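Local atomic coordinates of 2-(hydroxymethyl)glutarate dehydrogenase (Eubacterium barkeri, PDB entry 3CKY), a protein that catalyses the NAD-dependent interconversion of 2-formylglutarate and (S)-2-hydroxymethylglutarate, a step in the bacterial fermentation of nicotinate. Residues N178-A186 with M261-F269; F232-H242 with R273-A284. One frame throughout, in Å; residues are numbered along the deposited sequence.

Contact 1. Residues N178-A186 with M261-F269; sequences NLLLGCNMA and MTAMATQIF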
ATOM      1  N   ASN A 178     -17.301  -3.873   8.169  1.00 40.08           N
ATOM      2  CA  ASN A 178     -16.131  -4.116   9.033  1.00 40.32           C
ATOM      3  C   ASN A 178     -14.806  -3.634   8.461  1.00 40.53           C
ATOM      4  O   ASN A 178     -13.894  -3.308   9.206  1.00 41.09           O
ATOM      5  CB  ASN A 178     -16.019  -5.604   9.331  1.00 40.33           C
ATOM      6  CG  ASN A 178     -17.172  -6.113  10.168  1.00 41.28           C
ATOM      7  OD1 ASN A 178     -18.021  -5.344  10.618  1.00 42.71           O
ATOM      8  ND2 ASN A 178     -17.227  -7.415  10.356  1.00 43.47           N
ATOM      9  N   LEU A 179     -14.715  -3.641   7.137  1.00 40.75           N
ATOM     10  CA  LEU A 179     -13.639  -2.997   6.367  1.00 40.65           C
ATOM     11  C   LEU A 179     -13.571  -1.510   6.701  1.00 40.45           C
ATOM     12  O   LEU A 179     -12.507  -0.975   6.942  1.00 40.71           O
ATOM     13  CB  LEU A 179     -13.945  -3.210   4.878  1.00 40.74           C
ATOM     14  CG  LEU A 179     -13.313  -2.531   3.674  1.00 41.44           C
ATOM     15  CD1 LEU A 179     -13.956  -3.159   2.410  1.00 40.86           C
ATOM     16  CD2 LEU A 179     -13.440  -0.997   3.668  1.00 39.79           C
ATOM     17  N   LEU A 180     -14.721  -0.850   6.708  1.00 40.34           N
ATOM     18  CA  LEU A 180     -14.779   0.579   6.973  1.00 40.01           C
ATOM     19  C   LEU A 180     -14.409   0.883   8.413  1.00 39.98           C
ATOM     20  O   LEU A 180     -13.663   1.835   8.656  1.00 39.85           O
ATOM     21  CB  LEU A 180     -16.166   1.139   6.636  1.00 40.05           C
ATOM     22  CG  LEU A 180     -16.483   1.191   5.139  1.00 39.66           C
ATOM     23  CD1 LEU A 180     -17.966   1.491   4.906  1.00 38.23           C
ATOM     24  CD2 LEU A 180     -15.578   2.229   4.451  1.00 37.62           C
ATOM     25  N   LEU A 181     -14.922   0.080   9.356  1.00 39.68           N
ATOM     26  CA  LEU A 181     -14.510   0.177  10.759  1.00 39.48           C
ATOM     27  C   LEU A 181     -12.986   0.104  10.908  1.00 39.40           C
ATOM     28  O   LEU A 181     -12.380   0.936  11.584  1.00 39.32           O
ATOM     29  CB  LEU A 181     -15.148  -0.939  11.598  1.00 39.44           C
ATOM     30  CG  LEU A 181     -14.780  -1.011  13.093  1.00 39.06           C
ATOM     31  CD1 LEU A 181     -15.083   0.342  13.817  1.00 36.68           C
ATOM     32  CD2 LEU A 181     -15.498  -2.168  13.781  1.00 38.19           C
ATOM     33  N   GLY A 182     -12.380  -0.907  10.289  1.00 39.34           N
ATOM     34  CA  GLY A 182     -10.936  -1.094  10.331  1.00 39.41           C
ATOM     35  C   GLY A 182     -10.144   0.040   9.718  1.00 39.23           C
ATOM     36  O   GLY A 182      -9.185   0.519  10.317  1.00 39.27           O
ATOM     37  N   CYS A 183     -10.549   0.474   8.532  1.00 39.31           N
ATOM     38  CA  CYS A 183      -9.906   1.605   7.874  1.00 39.49           C
ATOM     39  C   CYS A 183     -10.013   2.886   8.706  1.00 39.37           C
ATOM     40  O   CYS A 183      -9.033   3.624   8.857  1.00 39.55           O
ATOM     41  CB  CYS A 183     -10.513   1.850   6.491  1.00 39.60           C
ATOM     42  SG  CYS A 183     -10.099   0.623   5.220  1.00 40.78           S
ATOM     43  N   ASN A 184     -11.206   3.146   9.229  1.00 39.36           N
ATOM     44  CA  ASN A 184     -11.472   4.374   9.963  1.00 39.30           C
ATOM     45  C   ASN A 184     -10.618   4.416  11.218  1.00 39.44           C
ATOM     46  O   ASN A 184     -10.103   5.464  11.585  1.00 39.50           O
ATOM     47  CB  ASN A 184     -12.968   4.496  10.305  1.00 39.33           C
ATOM     48  CG  ASN A 184     -13.838   4.685   9.084  1.00 39.41           C
ATOM     49  OD1 ASN A 184     -13.350   4.949   7.982  1.00 40.35           O
ATOM     50  ND2 ASN A 184     -15.142   4.556   9.271  1.00 38.91           N
ATOM     51  N   MET A 185     -10.442   3.257  11.854  1.00 39.55           N
ATOM     52  CA  MET A 185      -9.614   3.159  13.039  1.00 39.37           C
ATOM     53  C   MET A 185      -8.135   3.355  12.714  1.00 39.33           C
ATOM     54  O   MET A 185      -7.437   4.117  13.387  1.00 39.50           O
ATOM     55  CB  MET A 185      -9.821   1.817  13.725  1.00 39.23           C
ATOM     56  CG  MET A 185      -8.947   1.599  14.996  1.00 39.70           C
ATOM     57  SD  MET A 185      -9.338   2.675  16.394  1.00 41.08           S
ATOM     58  CE  MET A 185      -7.871   3.704  16.520  1.00 39.04           C
ATOM     59  N   ALA A 186      -7.654   2.673  11.682  1.00 39.05           N
ATOM     60  CA  ALA A 186      -6.279   2.855  11.236  1.00 39.19           C
ATOM     61  C   ALA A 186      -5.969   4.341  10.938  1.00 38.91           C
ATOM     62  O   ALA A 186      -4.914   4.850  11.303  1.00 39.00           O
ATOM     63  CB  ALA A 186      -5.990   1.967   9.995  1.00 38.45           C
ATOM     64  N   MET A 261      -6.755   1.255   0.485  1.00 38.76           N
ATOM     65  CA  MET A 261      -6.898   1.696   1.879  1.00 38.70           C
ATOM     66  C   MET A 261      -7.042   0.510   2.813  1.00 38.74           C
ATOM     67  O   MET A 261      -6.460   0.488   3.896  1.00 38.92           O
ATOM     68  CB  MET A 261      -8.117   2.609   2.040  1.00 38.90           C
ATOM     69  CG  MET A 261      -8.036   3.894   1.240  1.00 39.01           C
ATOM     70  SD  MET A 261      -6.713   4.993   1.738  1.00 39.81           S
ATOM     71  CE  MET A 261      -7.348   5.612   3.320  1.00 38.43           C
ATOM     72  N   THR A 262      -7.840  -0.469   2.403  1.00 38.82           N
ATOM     73  CA  THR A 262      -8.031  -1.690   3.175  1.00 38.65           C
ATOM     74  C   THR A 262      -6.717  -2.426   3.340  1.00 38.68           C
ATOM     75  O   THR A 262      -6.396  -2.878   4.442  1.00 38.50           O
ATOM     76  CB  THR A 262      -9.050  -2.618   2.485  1.00 38.90           C
ATOM     77  OG1 THR A 262     -10.289  -1.906   2.317  1.00 39.34           O
ATOM     78  CG2 THR A 262      -9.276  -3.891   3.290  1.00 38.22           C
ATOM     79  N   ALA A 263      -5.987  -2.553   2.229  1.00 38.50           N
ATOM     80  CA  ALA A 263      -4.708  -3.240   2.191  1.00 38.25           C
ATOM     81  C   ALA A 263      -3.741  -2.602   3.181  1.00 38.34           C
ATOM     82  O   ALA A 263      -3.046  -3.318   3.951  1.00 37.46           O
ATOM     83  CB  ALA A 263      -4.121  -3.217   0.780  1.00 37.99           C
ATOM     84  N   MET A 264      -3.689  -1.265   3.172  1.00 38.06           N
ATOM     85  CA  MET A 264      -2.754  -0.588   4.057  0.50 38.25           C
ATOM     86  C   MET A 264      -3.211  -0.729   5.507  1.00 38.01           C
ATOM     87  O   MET A 264      -2.374  -1.000   6.376  1.00 37.85           O
ATOM     88  CB  MET A 264      -2.495   0.877   3.648  0.50 38.73           C
ATOM     89  CG  MET A 264      -1.547   1.063   2.423  0.50 39.18           C
ATOM     90  SD  MET A 264      -0.215  -0.170   2.194  0.50 43.12           S
ATOM     91  CE  MET A 264       0.698   0.059   3.720  0.50 40.53           C
ATOM     92  N   ALA A 265      -4.506  -0.592   5.770  1.00 37.84           N
ATOM     93  CA  ALA A 265      -5.040  -0.829   7.126  1.00 37.92           C
ATOM     94  C   ALA A 265      -4.652  -2.215   7.625  1.00 37.82           C
ATOM     95  O   ALA A 265      -4.271  -2.383   8.770  1.00 38.07           O
ATOM     96  CB  ALA A 265      -6.577  -0.656   7.162  1.00 36.95           C
ATOM     97  N   THR A 266      -4.742  -3.209   6.749  1.00 38.02           N
ATOM     98  CA  THR A 266      -4.421  -4.589   7.116  1.00 37.88           C
ATOM     99  C   THR A 266      -2.989  -4.712   7.620  1.00 37.84           C
ATOM    100  O   THR A 266      -2.724  -5.366   8.645  1.00 38.08           O
ATOM    101  CB  THR A 266      -4.693  -5.542   5.921  1.00 38.19           C
ATOM    102  OG1 THR A 266      -6.049  -5.363   5.469  1.00 38.32           O
ATOM    103  CG2 THR A 266      -4.430  -7.014   6.288  1.00 37.08           C
ATOM    104  N   GLN A 267      -2.064  -4.063   6.924  1.00 37.91           N
ATOM    105  CA  GLN A 267      -0.646  -4.141   7.275  1.00 38.04           C
ATOM    106  C   GLN A 267      -0.307  -3.360   8.552  1.00 38.05           C
ATOM    107  O   GLN A 267       0.566  -3.760   9.320  1.00 38.12           O
ATOM    108  CB  GLN A 267       0.230  -3.683   6.091  1.00 37.94           C
ATOM    109  CG  GLN A 267       0.141  -4.571   4.871  1.00 37.16           C
ATOM    110  CD  GLN A 267       0.280  -6.073   5.157  1.00 37.45           C
ATOM    111  OE1 GLN A 267      -0.416  -6.894   4.548  1.00 40.29           O
ATOM    112  NE2 GLN A 267       1.164  -6.437   6.068  1.00 33.55           N
ATOM    113  N   ILE A 268      -1.016  -2.264   8.786  1.00 38.08           N
ATOM    114  CA  ILE A 268      -0.873  -1.516  10.022  1.00 38.31           C
ATOM    115  C   ILE A 268      -1.349  -2.349  11.220  1.00 38.64           C
ATOM    116  O   ILE A 268      -0.665  -2.431  12.241  1.00 38.71           O
ATOM    117  CB  ILE A 268      -1.628  -0.153   9.942  1.00 38.79           C
ATOM    118  CG1 ILE A 268      -1.011   0.727   8.837  1.00 38.01           C
ATOM    119  CG2 ILE A 268      -1.564   0.606  11.307  1.00 37.88           C
ATOM    120  CD1 ILE A 268      -1.854   1.935   8.482  1.00 37.64           C
ATOM    121  N   PHE A 269      -2.507  -2.992  11.092  1.00 38.78           N
ATOM    122  CA  PHE A 269      -2.970  -3.910  12.127  1.00 38.98           C
ATOM    123  C   PHE A 269      -2.063  -5.140  12.284  1.00 38.93           C
ATOM    124  O   PHE A 269      -1.963  -5.680  13.381  1.00 38.65           O
ATOM    125  CB  PHE A 269      -4.404  -4.373  11.875  1.00 39.38           C
ATOM    126  CG  PHE A 269      -5.437  -3.366  12.260  1.00 40.16           C
ATOM    127  CD1 PHE A 269      -5.682  -3.079  13.598  1.00 40.99           C
ATOM    128  CD2 PHE A 269      -6.178  -2.708  11.288  1.00 40.68           C
ATOM    129  CE1 PHE A 269      -6.665  -2.162  13.971  1.00 40.16           C
ATOM    130  CE2 PHE A 269      -7.148  -1.789  11.638  1.00 40.74           C
ATOM    131  CZ  PHE A 269      -7.394  -1.512  12.999  1.00 40.81           C
TER
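The carbonyl oxygen of T262, a residue that meets both L179 and C183 across the contact, is gripped by two donors one turn further along its own helix. T266 N makes the usual helical bond, and T266 OG1 reaches T262 O from above the carbonyl plane at 2.7 Å, which ties the hydroxyl of T266 back to its helix. The hydroxyl of T262 itself faces the other way: with OG1 anti to the carbonyl carbon (chi1 -57°) it lies against the branch point of L179, whose CG is 3.4 Å from T262 OG1, the two side chains crossing at about a right angle. Its polar mate is E190 of the second subunit, whose carboxylate also receives M261 N. One helical turn beyond L179, C183 SG rests on the backbone of the partner helix, 3.7 Å from T262 CA. Small residues line the crossing. C183 CA and A265 CA are 5.5 Å apart, and A186 CB touches A265 CB at 3.9 Å. The axes of the 178-186 and 261-269 segments pass 9.0 Å apart at 64°. F269 closes the far end of the contact, turning a ring edge to helix 169-197: CE2 lies 3.3 Å from G182 O, which sits in the ring plane. M185 CG meets the same ring at CZ. Helix 169-197, which follows the last strand of the Rossmann sheet and carries K174, probably the catalytic lysine as in relatives, is thus packed against helix 260-274 within the all-helical C-terminal half. Helix 238-255 covers one flank through Q241 on L181 and L245 on F269, while I227 of helix 217-228 reaches M185.

Contact 2. Residues F232-H242 with R273-A284; sequences FAGGFAMDLQH and RAMGLGREDMSA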
ATOM      1  N   PHE A 232      -7.002  -1.274  27.030  1.00 42.52           N
ATOM      2  CA  PHE A 232      -7.358  -1.886  25.764  1.00 42.35           C
ATOM      3  C   PHE A 232      -7.866  -3.313  25.945  1.00 42.34           C
ATOM      4  O   PHE A 232      -7.957  -4.074  24.989  1.00 42.40           O
ATOM      5  CB  PHE A 232      -6.171  -1.828  24.815  1.00 42.12           C
ATOM      6  CG  PHE A 232      -5.797  -0.430  24.413  1.00 42.17           C
ATOM      7  CD1 PHE A 232      -6.503   0.230  23.422  1.00 41.47           C
ATOM      8  CD2 PHE A 232      -4.725   0.215  25.015  1.00 42.06           C
ATOM      9  CE1 PHE A 232      -6.152   1.514  23.028  1.00 41.75           C
ATOM     10  CE2 PHE A 232      -4.366   1.496  24.629  1.00 41.87           C
ATOM     11  CZ  PHE A 232      -5.086   2.148  23.632  1.00 41.98           C
ATOM     12  N   ALA A 233      -8.198  -3.670  27.181  1.00 42.37           N
ATOM     13  CA  ALA A 233      -8.804  -4.956  27.473  1.00 42.53           C
ATOM     14  C   ALA A 233     -10.247  -4.990  26.979  1.00 42.76           C
ATOM     15  O   ALA A 233     -10.991  -4.003  27.069  1.00 42.68           O
ATOM     16  CB  ALA A 233      -8.770  -5.247  28.978  1.00 42.10           C
ATOM     17  N   GLY A 234     -10.636  -6.142  26.450  1.00 43.09           N
ATOM     18  CA  GLY A 234     -11.979  -6.340  25.929  1.00 42.64           C
ATOM     19  C   GLY A 234     -12.152  -5.642  24.599  1.00 42.67           C
ATOM     20  O   GLY A 234     -11.204  -5.518  23.822  1.00 42.45           O
ATOM     21  N   GLY A 235     -13.376  -5.180  24.361  1.00 42.45           N
ATOM     22  CA  GLY A 235     -13.742  -4.559  23.099  1.00 42.37           C
ATOM     23  C   GLY A 235     -13.755  -5.573  21.970  1.00 42.36           C
ATOM     24  O   GLY A 235     -14.232  -6.696  22.122  1.00 42.44           O
ATOM     25  N   PHE A 236     -13.222  -5.165  20.830  1.00 42.56           N
ATOM     26  CA  PHE A 236     -13.215  -5.993  19.641  1.00 42.10           C
ATOM     27  C   PHE A 236     -11.753  -6.306  19.309  1.00 41.61           C
ATOM     28  O   PHE A 236     -10.989  -5.418  18.912  1.00 41.15           O
ATOM     29  CB  PHE A 236     -13.919  -5.253  18.510  1.00 42.69           C
ATOM     30  CG  PHE A 236     -14.041  -6.055  17.262  1.00 43.35           C
ATOM     31  CD1 PHE A 236     -14.672  -7.294  17.279  1.00 44.42           C
ATOM     32  CD2 PHE A 236     -13.529  -5.581  16.066  1.00 44.29           C
ATOM     33  CE1 PHE A 236     -14.784  -8.044  16.123  1.00 44.75           C
ATOM     34  CE2 PHE A 236     -13.629  -6.335  14.914  1.00 44.85           C
ATOM     35  CZ  PHE A 236     -14.265  -7.563  14.933  1.00 43.99           C
ATOM     36  N   ALA A 237     -11.384  -7.572  19.488  1.00 40.82           N
ATOM     37  CA  ALA A 237      -9.991  -8.014  19.383  1.00 40.83           C
ATOM     38  C   ALA A 237      -9.348  -7.604  18.070  1.00 40.34           C
ATOM     39  O   ALA A 237      -9.953  -7.719  17.003  1.00 40.16           O
ATOM     40  CB  ALA A 237      -9.874  -9.544  19.573  1.00 40.17           C
ATOM     41  N   MET A 238      -8.112  -7.121  18.169  1.00 40.36           N
ATOM     42  CA  MET A 238      -7.337  -6.714  16.997  1.00 40.34           C
ATOM     43  C   MET A 238      -7.215  -7.865  15.983  1.00 40.22           C
ATOM     44  O   MET A 238      -7.288  -7.634  14.778  1.00 40.13           O
ATOM     45  CB  MET A 238      -5.957  -6.224  17.429  1.00 40.06           C
ATOM     46  CG  MET A 238      -5.180  -5.539  16.315  1.00 40.22           C
ATOM     47  SD  MET A 238      -3.536  -5.016  16.806  1.00 40.85           S
ATOM     48  CE  MET A 238      -3.868  -3.799  18.087  1.00 38.50           C
ATOM     49  N   ASP A 239      -7.046  -9.094  16.482  1.00 40.17           N
ATOM     50  CA  ASP A 239      -6.986 -10.276  15.620  1.00 40.28           C
ATOM     51  C   ASP A 239      -8.241 -10.401  14.772  1.00 40.25           C
ATOM     52  O   ASP A 239      -8.164 -10.766  13.604  1.00 40.31           O
ATOM     53  CB  ASP A 239      -6.801 -11.562  16.436  1.00 39.91           C
ATOM     54  CG  ASP A 239      -5.398 -11.707  17.022  1.00 39.69           C
ATOM     55  OD1 ASP A 239      -4.404 -11.244  16.414  1.00 38.56           O
ATOM     56  OD2 ASP A 239      -5.272 -12.308  18.103  1.00 39.74           O
ATOM     57  N   LEU A 240      -9.391 -10.087  15.358  1.00 40.25           N
ATOM     58  CA  LEU A 240     -10.663 -10.249  14.664  1.00 40.33           C
ATOM     59  C   LEU A 240     -10.879  -9.173  13.600  1.00 40.08           C
ATOM     60  O   LEU A 240     -11.310  -9.461  12.491  1.00 39.96           O
ATOM     61  CB  LEU A 240     -11.813 -10.291  15.658  1.00 40.16           C
ATOM     62  CG  LEU A 240     -11.789 -11.496  16.593  1.00 42.16           C
ATOM     63  CD1 LEU A 240     -12.903 -11.401  17.644  1.00 41.90           C
ATOM     64  CD2 LEU A 240     -11.881 -12.825  15.794  1.00 42.62           C
ATOM     65  N   GLN A 241     -10.555  -7.937  13.940  1.00 40.16           N
ATOM     66  CA  GLN A 241     -10.594  -6.845  12.978  1.00 40.22           C
ATOM     67  C   GLN A 241      -9.649  -7.091  11.788  1.00 40.10           C
ATOM     68  O   GLN A 241      -9.989  -6.791  10.653  1.00 39.66           O
ATOM     69  CB  GLN A 241     -10.228  -5.522  13.664  1.00 40.01           C
ATOM     70  CG  GLN A 241     -10.202  -4.331  12.718  1.00 40.35           C
ATOM     71  CD  GLN A 241     -11.558  -4.085  12.044  1.00 41.17           C
ATOM     72  OE1 GLN A 241     -11.781  -4.473  10.888  1.00 43.01           O
ATOM     73  NE2 GLN A 241     -12.470  -3.451  12.764  1.00 40.95           N
ATOM     74  N   HIS A 242      -8.456  -7.606  12.082  1.00 40.26           N
ATOM     75  CA  HIS A 242      -7.486  -8.008  11.074  1.00 40.54           C
ATOM     76  C   HIS A 242      -8.037  -9.119  10.169  1.00 40.49           C
ATOM     77  O   HIS A 242      -7.904  -9.054   8.950  1.00 40.27           O
ATOM     78  CB  HIS A 242      -6.176  -8.480  11.745  1.00 40.50           C
ATOM     79  CG  HIS A 242      -5.115  -8.868  10.764  1.00 40.59           C
ATOM     80  ND1 HIS A 242      -4.327  -7.933  10.125  1.00 41.92           N
ATOM     81  CD2 HIS A 242      -4.749 -10.074  10.266  1.00 39.65           C
ATOM     82  CE1 HIS A 242      -3.501  -8.554   9.301  1.00 40.69           C
ATOM     83  NE2 HIS A 242      -3.741  -9.850   9.366  1.00 40.06           N
ATOM     84  N   ARG A 273      -0.265  -6.693  15.685  1.00 38.64           N
ATOM     85  CA  ARG A 273      -0.153  -8.113  15.980  1.00 39.28           C
ATOM     86  C   ARG A 273       1.288  -8.561  16.168  1.00 38.94           C
ATOM     87  O   ARG A 273       1.576  -9.344  17.078  1.00 38.64           O
ATOM     88  CB  ARG A 273      -0.842  -8.916  14.897  1.00 39.48           C
ATOM     89  CG  ARG A 273      -2.354  -8.785  15.006  1.00 40.89           C
ATOM     90  CD  ARG A 273      -3.043  -9.087  13.740  1.00 41.23           C
ATOM     91  NE  ARG A 273      -2.366 -10.131  12.987  1.00 44.57           N
ATOM     92  CZ  ARG A 273      -2.730 -11.407  12.905  1.00 45.32           C
ATOM     93  NH1 ARG A 273      -3.785 -11.858  13.563  1.00 47.08           N
ATOM     94  NH2 ARG A 273      -2.019 -12.245  12.155  1.00 45.06           N
ATOM     95  N   ALA A 274       2.187  -8.020  15.349  1.00 38.82           N
ATOM     96  CA  ALA A 274       3.620  -8.269  15.497  1.00 39.10           C
ATOM     97  C   ALA A 274       4.136  -7.830  16.875  1.00 39.06           C
ATOM     98  O   ALA A 274       5.031  -8.454  17.412  1.00 38.73           O
ATOM     99  CB  ALA A 274       4.412  -7.576  14.360  1.00 38.54           C
ATOM    100  N   MET A 275       3.550  -6.767  17.424  1.00 39.27           N
ATOM    101  CA  MET A 275       3.902  -6.246  18.743  1.00 39.76           C
ATOM    102  C   MET A 275       3.175  -6.955  19.896  1.00 39.63           C
ATOM    103  O   MET A 275       3.292  -6.522  21.039  1.00 39.54           O
ATOM    104  CB  MET A 275       3.579  -4.753  18.815  1.00 39.51           C
ATOM    105  CG  MET A 275       4.462  -3.894  17.933  1.00 40.41           C
ATOM    106  SD  MET A 275       3.922  -2.165  17.894  1.00 42.34           S
ATOM    107  CE  MET A 275       4.163  -1.688  19.613  1.00 38.35           C
ATOM    108  N   GLY A 276       2.431  -8.026  19.599  1.00 39.68           N
ATOM    109  CA  GLY A 276       1.768  -8.838  20.625  1.00 39.67           C
ATOM    110  C   GLY A 276       0.441  -8.288  21.110  1.00 39.84           C
ATOM    111  O   GLY A 276      -0.026  -8.672  22.181  1.00 39.87           O
ATOM    112  N   LEU A 277      -0.189  -7.433  20.301  1.00 40.14           N
ATOM    113  CA  LEU A 277      -1.407  -6.723  20.693  1.00 40.12           C
ATOM    114  C   LEU A 277      -2.685  -7.374  20.167  1.00 40.18           C
ATOM    115  O   LEU A 277      -3.764  -6.826  20.328  1.00 40.28           O
ATOM    116  CB  LEU A 277      -1.323  -5.280  20.205  1.00 40.30           C
ATOM    117  CG  LEU A 277      -0.535  -4.206  20.986  1.00 41.11           C
ATOM    118  CD1 LEU A 277       0.436  -4.740  22.013  1.00 40.26           C
ATOM    119  CD2 LEU A 277       0.141  -3.240  20.004  1.00 40.08           C
ATOM    120  N   GLY A 278      -2.570  -8.559  19.568  1.00 40.29           N
ATOM    121  CA  GLY A 278      -3.699  -9.213  18.906  1.00 40.50           C
ATOM    122  C   GLY A 278      -4.959  -9.433  19.725  1.00 40.69           C
ATOM    123  O   GLY A 278      -6.075  -9.398  19.184  1.00 40.63           O
ATOM    124  N   ARG A 279      -4.792  -9.652  21.028  1.00 41.33           N
ATOM    125  CA  ARG A 279      -5.915  -9.923  21.940  1.00 41.62           C
ATOM    126  C   ARG A 279      -6.508  -8.665  22.581  1.00 41.22           C
ATOM    127  O   ARG A 279      -7.566  -8.719  23.201  1.00 41.20           O
ATOM    128  CB  ARG A 279      -5.461 -10.882  23.043  1.00 42.54           C
ATOM    129  CG  ARG A 279      -5.126 -12.274  22.539  1.00 45.60           C
ATOM    130  CD  ARG A 279      -6.389 -13.053  22.258  1.00 51.44           C
ATOM    131  NE  ARG A 279      -6.964 -12.764  20.941  1.00 54.58           N
ATOM    132  CZ  ARG A 279      -8.264 -12.862  20.626  1.00 56.09           C
ATOM    133  NH1 ARG A 279      -8.660 -12.592  19.382  1.00 56.52           N
ATOM    134  NH2 ARG A 279      -9.177 -13.213  21.533  1.00 56.56           N
ATOM    135  N   GLU A 280      -5.832  -7.537  22.430  1.00 40.66           N
ATOM    136  CA  GLU A 280      -6.357  -6.269  22.905  1.00 40.74           C
ATOM    137  C   GLU A 280      -7.364  -5.719  21.907  1.00 40.53           C
ATOM    138  O   GLU A 280      -7.360  -6.123  20.739  1.00 40.26           O
ATOM    139  CB  GLU A 280      -5.208  -5.272  23.081  1.00 40.77           C
ATOM    140  CG  GLU A 280      -4.194  -5.729  24.119  1.00 41.43           C
ATOM    141  CD  GLU A 280      -3.115  -4.714  24.437  1.00 41.99           C
ATOM    142  OE1 GLU A 280      -2.210  -5.076  25.211  1.00 46.15           O
ATOM    143  OE2 GLU A 280      -3.143  -3.564  23.949  1.00 43.88           O
ATOM    144  N   ASP A 281      -8.213  -4.790  22.356  1.00 40.33           N
ATOM    145  CA  ASP A 281      -9.122  -4.113  21.463  1.00 40.46           C
ATOM    146  C   ASP A 281      -8.307  -3.552  20.307  1.00 40.74           C
ATOM    147  O   ASP A 281      -7.142  -3.152  20.472  1.00 39.94           O
ATOM    148  CB  ASP A 281      -9.888  -2.993  22.167  1.00 40.08           C
ATOM    149  CG  ASP A 281     -10.800  -2.234  21.229  1.00 40.01           C
ATOM    150  OD1 ASP A 281     -11.881  -2.761  20.916  1.00 38.59           O
ATOM    151  OD2 ASP A 281     -10.418  -1.122  20.787  1.00 37.37           O
ATOM    152  N   MET A 282      -8.933  -3.530  19.134  1.00 41.28           N
ATOM    153  CA  MET A 282      -8.256  -3.118  17.924  1.00 42.45           C
ATOM    154  C   MET A 282      -7.755  -1.669  17.935  1.00 41.11           C
ATOM    155  O   MET A 282      -6.865  -1.362  17.191  1.00 40.79           O
ATOM    156  CB  MET A 282      -9.141  -3.396  16.700  1.00 42.99           C
ATOM    157  CG  MET A 282     -10.600  -2.889  16.751  1.00 45.74           C
ATOM    158  SD  MET A 282     -10.895  -1.323  15.933  1.00 51.18           S
ATOM    159  CE  MET A 282     -10.612  -0.230  17.290  1.00 49.20           C
ATOM    160  N   SER A 283      -8.286  -0.804  18.800  1.00 40.49           N
ATOM    161  CA  SER A 283      -7.821   0.576  18.893  1.00 40.17           C
ATOM    162  C   SER A 283      -6.408   0.669  19.471  1.00 40.06           C
ATOM    163  O   SER A 283      -5.740   1.707  19.330  1.00 39.85           O
ATOM    164  CB  SER A 283      -8.781   1.430  19.733  1.00 40.19           C
ATOM    165  OG  SER A 283      -8.925   0.951  21.065  1.00 40.28           O
ATOM    166  N   ALA A 284      -5.959  -0.416  20.117  1.00 39.89           N
ATOM    167  CA  ALA A 284      -4.565  -0.550  20.576  1.00 39.51           C
ATOM    168  C   ALA A 284      -3.568  -0.489  19.423  1.00 38.75           C
ATOM    169  O   ALA A 284      -2.388  -0.354  19.649  1.00 38.58           O
ATOM    170  CB  ALA A 284      -4.372  -1.845  21.378  1.00 38.62           C
TER
HETATM  171  O   HOH W   1     -10.125  -7.680  22.815  1.00 44.42           O
HETATM  172  O   HOH W   2      -9.077  -8.302  25.727  1.00 65.75           O
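A single beta bridge between A237 and D281 lays the loop entering helix 238-255 beside the loop that follows helix 260-274. M282 N bonds to F236 O and M238 N to E280 O. A straight bond (171°) of 2.7 Å runs from D281 N to F232 O. With CG anti to the backbone N (chi1 177°), the carboxylate of D281 is carried to the 232-242 loop, where OD1 accepts F236 N at 2.8 Å through its anti lone pair. OD1 also pairs with K222 of helix 217-228, whereas OD2 accepts S283 N, which makes an Asx turn, and also the S283 hydroxyl. A leucine in place of D281 would probably leave F236 N and S283 N without these acceptors and deprive K222 of one carboxylate. At the start of helix 238-255, which carries the probable NAD-binding K243, A237 is the N-cap; D239 N reaches G278 O at 2.9 Å, so carbonyls of the type I turn L277-E280 take up amides of the first helical turn. D239 then joins two arginines in a salt-bridge network, by weak bonds of OD1 to R273 NH1 at 3.0 Å and of OD2 to R279 NE at 3.3 Å. The guanidinium of R273 lies flat on the ring of H242, centres 4.1 Å apart and planes at 10°. M238 CE rests 3.6 Å from L277 CB and also meets A284. The F232 ring carries A284 CA over one face and S283 OG at its edge. Two waters bridge G234 to R279 O, one from G234 O and one from G234 N.

Overall arrangement
Both contacts lie in the helical C-terminal half, on the same side of the chain's centre, and share helix 260-274: contact 1 uses its body, contact 2 its last turn and the loop beyond. Contact 1 is wholly buried, with no hydrogen bond between its helices, and the T262 hydroxyl is satisfied by another subunit. Contact 2 is partly exposed and joins loops and helix ends, where backbone bonds, ion pairs and waters join the apolar packing of M238 and F232. They touch directly, M185 SD lying 3.3 Å from M282 CE. Helix 238-255 enters contact 2 with its first turn, whose Q241 also reaches L181 of contact 1.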